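Local coordinates for protein nucleoside-diphosphate-sugar epimerase (Pseudomonas aeruginosa, PDB 2X4G) that belongs to the NAD-dependent epimerase/dehydratase family and probably uses a nicotinamide dinucleotide to act on nucleotide sugars, its precise reaction being uncertain, at residues A[28-33]-A[54-59]; A[69-74]-A[110-115]; A[165-170]-A[176-181]. All coordinates share one frame; numbering follows the deposited sequence.

Overall arrangement
The three contacts follow one another along the chain in series; none encloses or crosses another. Interaction 1 comes first, joining helix 24-35 to the 3-10 loop ahead of strand 59-62 and closing a loop that contains strand 39-44. Interaction 2 pairs helix 68-74 with helix 98-116 across 35 residues that include strand 80-83. Interaction 3 is the most local, with only five residues between its segments, and sets helix 154-171 on strand 176-185 of the Rossmann-type sheet. Interactions 2 and 3, with centres about 17 Å apart, meet through Tyr-110, which packs on Ala-166, Gln-169 and Val-176; interaction 1 touches neither, its centre about 21 Å from that of interaction 2 and about 23 Å from that of interaction 3.

Interaction 1: residues A[28-33]-A[54-59]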
# COMPACT_ATOMS: atom_id res chain seq x y z
N HIS A 28 -14.33 27.84 -3.12
CA HIS A 28 -14.35 28.94 -2.13
C HIS A 28 -13.48 30.12 -2.61
O HIS A 28 -13.78 31.27 -2.30
CB HIS A 28 -13.90 28.44 -0.75
CG HIS A 28 -14.92 27.61 -0.03
ND1 HIS A 28 -15.98 28.16 0.68
CD2 HIS A 28 -15.03 26.27 0.14
CE1 HIS A 28 -16.70 27.20 1.22
NE2 HIS A 28 -16.14 26.04 0.91
N ALA A 29 -12.43 29.90 -3.39
CA ALA A 29 -11.75 31.05 -4.02
C ALA A 29 -12.75 31.72 -4.96
O ALA A 29 -12.92 32.93 -4.90
CB ALA A 29 -10.52 30.63 -4.76
N ALA A 30 -13.41 30.93 -5.79
CA ALA A 30 -14.37 31.45 -6.76
C ALA A 30 -15.41 32.33 -6.07
O ALA A 30 -15.62 33.49 -6.45
CB ALA A 30 -15.03 30.32 -7.50
N ARG A 31 -16.03 31.79 -5.03
CA ARG A 31 -16.97 32.54 -4.21
C ARG A 31 -16.44 33.86 -3.64
O ARG A 31 -17.16 34.83 -3.55
CB ARG A 31 -17.35 31.69 -3.01
CG ARG A 31 -18.23 30.54 -3.32
CD ARG A 31 -18.46 29.76 -2.05
NE ARG A 31 -19.77 29.19 -2.13
CZ ARG A 31 -20.82 29.54 -1.40
NH1 ARG A 31 -20.73 30.41 -0.43
NH2 ARG A 31 -21.97 28.95 -1.64
N ALA A 32 -15.19 33.84 -3.20
CA ALA A 32 -14.58 35.02 -2.63
C ALA A 32 -14.42 36.10 -3.68
O ALA A 32 -14.57 37.28 -3.37
CB ALA A 32 -13.22 34.66 -2.01
N ILE A 33 -14.11 35.69 -4.91
CA ILE A 33 -13.99 36.59 -6.05
C ILE A 33 -15.35 37.17 -6.37
O ILE A 33 -15.46 38.33 -6.67
CB ILE A 33 -13.46 35.86 -7.30
CG1 ILE A 33 -12.00 35.40 -7.10
CG2 ILE A 33 -13.53 36.74 -8.51
CD1 ILE A 33 -11.54 34.31 -8.10
N ALA A 54 -22.65 27.51 -11.55
CA ALA A 54 -23.45 28.42 -12.38
C ALA A 54 -24.10 29.56 -11.56
O ALA A 54 -24.20 30.68 -12.03
CB ALA A 54 -24.52 27.64 -13.16
N TYR A 55 -24.50 29.27 -10.33
CA TYR A 55 -25.09 30.27 -9.43
C TYR A 55 -24.19 31.51 -9.24
O TYR A 55 -24.71 32.61 -9.00
CB TYR A 55 -25.47 29.65 -8.08
CG TYR A 55 -24.29 29.33 -7.16
CD1 TYR A 55 -23.51 28.20 -7.37
CD2 TYR A 55 -23.98 30.15 -6.08
CE1 TYR A 55 -22.45 27.90 -6.54
CE2 TYR A 55 -22.90 29.86 -5.25
CZ TYR A 55 -22.14 28.73 -5.49
OH TYR A 55 -21.07 28.42 -4.68
N LEU A 56 -22.87 31.36 -9.39
CA LEU A 56 -21.96 32.51 -9.32
C LEU A 56 -22.00 33.38 -10.58
O LEU A 56 -21.36 34.44 -10.63
CB LEU A 56 -20.51 32.06 -9.06
CG LEU A 56 -20.22 31.25 -7.77
CD1 LEU A 56 -18.77 30.83 -7.71
CD2 LEU A 56 -20.58 32.05 -6.54
N GLU A 57 -22.78 32.95 -11.58
CA GLU A 57 -22.85 33.62 -12.87
C GLU A 57 -21.47 33.83 -13.42
O GLU A 57 -21.11 34.96 -13.74
CB GLU A 57 -23.60 34.95 -12.78
CG GLU A 57 -25.11 34.77 -12.51
CD GLU A 57 -25.85 36.09 -12.41
OE1 GLU A 57 -25.58 36.97 -13.25
OE2 GLU A 57 -26.69 36.24 -11.50
N PRO A 58 -20.68 32.75 -13.53
CA PRO A 58 -19.30 32.80 -13.96
C PRO A 58 -19.21 32.88 -15.44
O PRO A 58 -20.16 32.55 -16.13
CB PRO A 58 -18.75 31.44 -13.52
CG PRO A 58 -19.90 30.52 -13.69
CD PRO A 58 -21.15 31.35 -13.41
N GLU A 59 -18.06 33.30 -15.94
CA GLU A 59 -17.72 33.13 -17.34
C GLU A 59 -16.83 31.88 -17.37
O GLU A 59 -15.89 31.79 -16.60
CB GLU A 59 -17.00 34.39 -17.86
CG GLU A 59 -16.27 34.25 -19.18
CD GLU A 59 -15.55 35.53 -19.62
OE1 GLU A 59 -15.49 36.52 -18.86
OE2 GLU A 59 -15.03 35.53 -20.75
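The hydroxyl oxygen of Tyr-55 has three polar neighbours. Arg-31 NE donates to Tyr-55 OH at 3.0 Å, with a bent N-H...O angle of 131°, and Arg-31 NH2 adds a weak bond to the same OH at 3.2 Å. A further, stronger partner is His-27 NE2, one residue before segment 28-33. The long arginine suits this place because its chain can leave the helix beside the loop and bring two N-H groups to one oxygen at the guanidinium edge, somewhat out of its plane. The side chains cross at about a right angle, with the planes 51° apart. Placing Tyr-55 CG between its backbone N and carbonyl carbon (chi1 74°) lays one ring face, near its rim, over Leu-56 CG and points OH to the arginine. Beneath this polar layer the contact is apolar: Leu-56 CD1 meets Ala-30 CB at 3.8 Å, the small alanine letting the leucine come close to the helix backbone. Leu-56 also packs on Leu-40 of strand 39-44, and its carbonyl accepts a bond from Arg-34. The 3-10 turn thus sits over helix 24-35, the first helix of the Rossmann-type fold, which itself packs through Ala-32 and Ile-33 on helix 219-232.

Interaction 2: residues A[69-74]-A[110-115]; sequences AGLERA and YAACLQ
The carboxylate end of Glu-72 lies against the aliphatic CB and CG of Gln-115. The glutamate chain, extended beyond CG, brings its carboxylate alongside the start of the glutamine chain, with Glu-72 CD 3.4 Å from Gln-115 CB and Glu-72 OE2 3.8 Å from Gln-115 CG. The Gln-115 chain turns about its CB-CG bond (chi2 -58°), and this turn carries its amide away from the carboxylate. The two flat groups end up 76° apart, nearly perpendicular, and the nearest polar pair, Gln-115 NE2 and Glu-72 OE1, is 4.4 Å apart, too long for a hydrogen bond. Long, flexible polar residues suit this partly exposed margin of the contact, where the methylenes of Gln-115 give the carboxylate something to rest on.

Deeper between the helices the partners are smaller. Ala-112 points its methyl group at the first helix, meeting Leu-71 CB at 3.5 Å and Glu-72 N at 3.8 Å. Having no more than a methyl, it allows the backbones to approach closely: the CA atoms of Glu-72 and Ala-112 are only 4.9 Å apart. The segment axes pass within 8.4 Å of each other at a signed crossing angle of -50°, with both chains running in broadly the same sense.

That shared direction fits the Rossmann-type fold, in which successive helices link parallel strands and pack side by side on the sheet; here helix 68-74 leads to strand 80-83, and helix 98-116 to strand 121-124. Leu-75, just past the first segment, touches both Ala-112 and Cys-113, continuing the apolar seam, while Cys-113 faces Ile-121 of the sheet. On another flank of helix 98-116, Tyr-110 reaches across to helix 154-171.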
# COMPACT_ATOMS: atom_id res chain seq x y z
N ALA A 69 -2.49 25.80 -26.50
CA ALA A 69 -3.30 26.73 -27.28
C ALA A 69 -4.51 27.21 -26.45
O ALA A 69 -4.85 28.39 -26.47
CB ALA A 69 -3.78 26.05 -28.58
N GLY A 70 -5.12 26.27 -25.73
CA GLY A 70 -6.38 26.50 -25.02
C GLY A 70 -6.21 27.18 -23.68
O GLY A 70 -7.08 27.96 -23.27
N LEU A 71 -5.12 26.89 -22.98
CA LEU A 71 -4.82 27.58 -21.74
C LEU A 71 -4.57 29.06 -22.04
O LEU A 71 -5.17 29.92 -21.40
CB LEU A 71 -3.60 26.98 -21.04
CG LEU A 71 -3.85 25.65 -20.33
CD1 LEU A 71 -2.55 24.88 -20.12
CD2 LEU A 71 -4.58 25.88 -19.01
N GLU A 72 -3.70 29.32 -23.01
CA GLU A 72 -3.39 30.67 -23.47
C GLU A 72 -4.64 31.44 -23.77
O GLU A 72 -4.76 32.61 -23.44
CB GLU A 72 -2.61 30.63 -24.77
CG GLU A 72 -1.11 30.65 -24.65
CD GLU A 72 -0.45 30.97 -26.00
OE1 GLU A 72 -0.62 32.13 -26.46
OE2 GLU A 72 0.22 30.09 -26.59
N ARG A 73 -5.56 30.79 -24.46
CA ARG A 73 -6.80 31.42 -24.84
C ARG A 73 -7.67 31.63 -23.59
O ARG A 73 -8.22 32.71 -23.40
CB ARG A 73 -7.53 30.57 -25.90
CG ARG A 73 -8.84 31.18 -26.44
CD ARG A 73 -9.82 30.08 -26.86
NE ARG A 73 -9.32 29.34 -28.02
CZ ARG A 73 -9.73 28.14 -28.44
NH1 ARG A 73 -10.68 27.47 -27.77
NH2 ARG A 73 -9.19 27.60 -29.53
N ALA A 74 -7.75 30.63 -22.73
CA ALA A 74 -8.52 30.76 -21.50
C ALA A 74 -7.92 31.78 -20.52
O ALA A 74 -8.64 32.32 -19.68
CB ALA A 74 -8.68 29.42 -20.82
N TYR A 110 2.23 27.37 -16.41
CA TYR A 110 3.19 28.46 -16.30
C TYR A 110 3.60 28.94 -17.68
O TYR A 110 3.66 30.15 -17.95
CB TYR A 110 4.41 28.01 -15.51
CG TYR A 110 4.15 27.78 -14.04
CD1 TYR A 110 3.68 28.80 -13.24
CD2 TYR A 110 4.39 26.56 -13.45
CE1 TYR A 110 3.45 28.61 -11.89
CE2 TYR A 110 4.16 26.36 -12.10
CZ TYR A 110 3.70 27.39 -11.32
OH TYR A 110 3.49 27.19 -9.98
N ALA A 111 3.88 27.99 -18.56
CA ALA A 111 4.10 28.30 -19.96
C ALA A 111 2.99 29.24 -20.47
O ALA A 111 3.30 30.32 -20.96
CB ALA A 111 4.15 27.02 -20.80
N ALA A 112 1.73 28.84 -20.33
CA ALA A 112 0.60 29.62 -20.88
C ALA A 112 0.43 30.98 -20.23
O ALA A 112 -0.01 31.91 -20.88
CB ALA A 112 -0.68 28.85 -20.81
N CYS A 113 0.79 31.09 -18.94
CA CYS A 113 0.71 32.36 -18.23
C CYS A 113 1.67 33.38 -18.81
O CYS A 113 1.36 34.57 -18.85
CB CYS A 113 1.03 32.18 -16.73
SG CYS A 113 -0.28 31.45 -15.70
N LEU A 114 2.85 32.92 -19.20
CA LEU A 114 3.83 33.78 -19.86
C LEU A 114 3.31 34.31 -21.20
O LEU A 114 3.40 35.50 -21.45
CB LEU A 114 5.14 33.03 -20.06
CG LEU A 114 6.39 33.77 -20.54
CD1 LEU A 114 6.63 35.10 -19.79
CD2 LEU A 114 7.58 32.86 -20.38
N GLN A 115 2.77 33.44 -22.04
CA GLN A 115 2.22 33.86 -23.34
C GLN A 115 0.96 34.72 -23.24
O GLN A 115 0.77 35.63 -24.05
CB GLN A 115 1.87 32.64 -24.22
CG GLN A 115 3.04 31.79 -24.69
CD GLN A 115 4.07 32.59 -25.48
OE1 GLN A 115 5.21 32.73 -25.04
NE2 GLN A 115 3.67 33.11 -26.65

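Interaction 3: residues A[165-170]-A[176-181]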
# COMPACT_ATOMS: atom_id res chain seq x y z
N GLN A 165 9.31 24.83 -7.86
CA GLN A 165 8.92 25.20 -9.22
C GLN A 165 8.30 26.59 -9.27
O GLN A 165 8.67 27.40 -10.12
CB GLN A 165 7.92 24.20 -9.77
CG GLN A 165 7.51 24.44 -11.22
CD GLN A 165 6.43 23.47 -11.69
OE1 GLN A 165 5.50 23.16 -10.93
NE2 GLN A 165 6.55 22.98 -12.94
N ALA A 166 7.36 26.84 -8.36
CA ALA A 166 6.69 28.15 -8.31
C ALA A 166 7.69 29.28 -8.02
O ALA A 166 7.72 30.30 -8.73
CB ALA A 166 5.56 28.13 -7.28
N ARG A 167 8.53 29.10 -7.01
CA ARG A 167 9.55 30.11 -6.69
C ARG A 167 10.47 30.35 -7.88
O ARG A 167 10.90 31.48 -8.13
CB ARG A 167 10.37 29.69 -5.46
CG ARG A 167 9.56 29.49 -4.19
CD ARG A 167 10.38 29.61 -2.93
NE ARG A 167 11.60 28.80 -2.96
CZ ARG A 167 11.64 27.47 -2.80
NH1 ARG A 167 10.54 26.76 -2.59
NH2 ARG A 167 12.81 26.84 -2.84
N GLU A 168 10.77 29.27 -8.61
CA GLU A 168 11.64 29.27 -9.78
C GLU A 168 11.03 30.11 -10.91
O GLU A 168 11.74 30.84 -11.58
CB GLU A 168 11.87 27.81 -10.19
CG GLU A 168 12.62 27.49 -11.49
CD GLU A 168 12.38 26.01 -11.93
OE1 GLU A 168 11.44 25.75 -12.73
OE2 GLU A 168 13.09 25.09 -11.43
N GLN A 169 9.72 30.05 -11.08
CA GLN A 169 9.03 30.92 -12.03
C GLN A 169 9.08 32.39 -11.59
O GLN A 169 9.23 33.29 -12.41
CB GLN A 169 7.57 30.49 -12.21
CG GLN A 169 7.35 29.03 -12.63
CD GLN A 169 7.75 28.74 -14.07
OE1 GLN A 169 7.43 29.49 -14.98
NE2 GLN A 169 8.45 27.63 -14.27
N ALA A 170 8.92 32.64 -10.29
CA ALA A 170 9.04 34.00 -9.76
C ALA A 170 10.43 34.54 -10.07
O ALA A 170 10.57 35.59 -10.70
CB ALA A 170 8.81 34.01 -8.26
N VAL A 176 4.46 35.22 -9.78
CA VAL A 176 3.87 34.12 -9.01
C VAL A 176 3.93 34.42 -7.54
O VAL A 176 4.99 34.74 -7.03
CB VAL A 176 4.59 32.77 -9.24
CG1 VAL A 176 4.21 31.79 -8.15
CG2 VAL A 176 4.25 32.21 -10.59
N VAL A 177 2.78 34.31 -6.88
CA VAL A 177 2.71 34.37 -5.43
C VAL A 177 2.31 32.97 -4.95
O VAL A 177 1.57 32.27 -5.65
CB VAL A 177 1.67 35.42 -4.97
CG1 VAL A 177 1.52 35.42 -3.44
CG2 VAL A 177 2.04 36.84 -5.50
N ILE A 178 2.80 32.55 -3.79
CA ILE A 178 2.43 31.24 -3.25
C ILE A 178 1.61 31.34 -1.97
O ILE A 178 2.06 31.91 -0.97
CB ILE A 178 3.67 30.40 -2.99
CG1 ILE A 178 4.51 30.32 -4.25
CG2 ILE A 178 3.29 29.01 -2.53
CD1 ILE A 178 5.87 29.72 -3.99
N GLY A 179 0.40 30.76 -2.01
CA GLY A 179 -0.51 30.71 -0.87
C GLY A 179 -0.63 29.29 -0.37
O GLY A 179 -0.90 28.38 -1.14
N ILE A 180 -0.40 29.11 0.93
CA ILE A 180 -0.24 27.81 1.55
C ILE A 180 -1.23 27.72 2.68
O ILE A 180 -0.94 28.18 3.78
CB ILE A 180 1.18 27.65 2.17
CG1 ILE A 180 2.27 27.88 1.13
CG2 ILE A 180 1.35 26.26 2.79
CD1 ILE A 180 3.68 27.79 1.73
N PRO A 181 -2.41 27.15 2.43
CA PRO A 181 -3.35 27.01 3.53
C PRO A 181 -3.03 25.81 4.41
O PRO A 181 -2.36 24.89 3.96
CB PRO A 181 -4.67 26.79 2.80
CG PRO A 181 -4.29 26.07 1.59
CD PRO A 181 -2.98 26.66 1.17
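Segment 165-170 runs nearly antiparallel to strand segment 176-181, at 152° between their directions, with the axes 7.8 Å apart at closest approach. Strand alternation decides which side chains take part: Val-176 and Ile-178 face the helix, whereas Val-177 points away and packs on Leu-122 and Tyr-239. Ala-166 is the common partner, its CB lying 3.7 Å from Ile-178 CD1 and 4.0 Å from Val-176 CG1; so small a residue lets the helix settle closely on two branched side chains. Ile-178 has CG1 beside its backbone N (chi1 -55°), which sends CD1 up to the helix, where it also meets the aliphatic Arg-167 CG at 3.7 Å. The guanidinium end of Arg-167 belongs elsewhere, in salt bridges with Asp-163 and Glu-164. Val-176 uses its other branch, CG2, against Gln-169 CB at 4.1 Å, and Ala-170 CB, where the backbones come nearest, lies 4.1 Å from Val-176 O. Helix 154-171 links the parallel strands 121-124 and 176-185 in a beta-alpha-beta crossover. Val-177 pairs with Ile-121 and Tyr-123, Ile-178 with Glu-237 and Tyr-239. Methyls and methylenes dominate, two methyls touching backbone carbonyl oxygens; without a polar bond between them, the segments are held by shape-matched apolar packing.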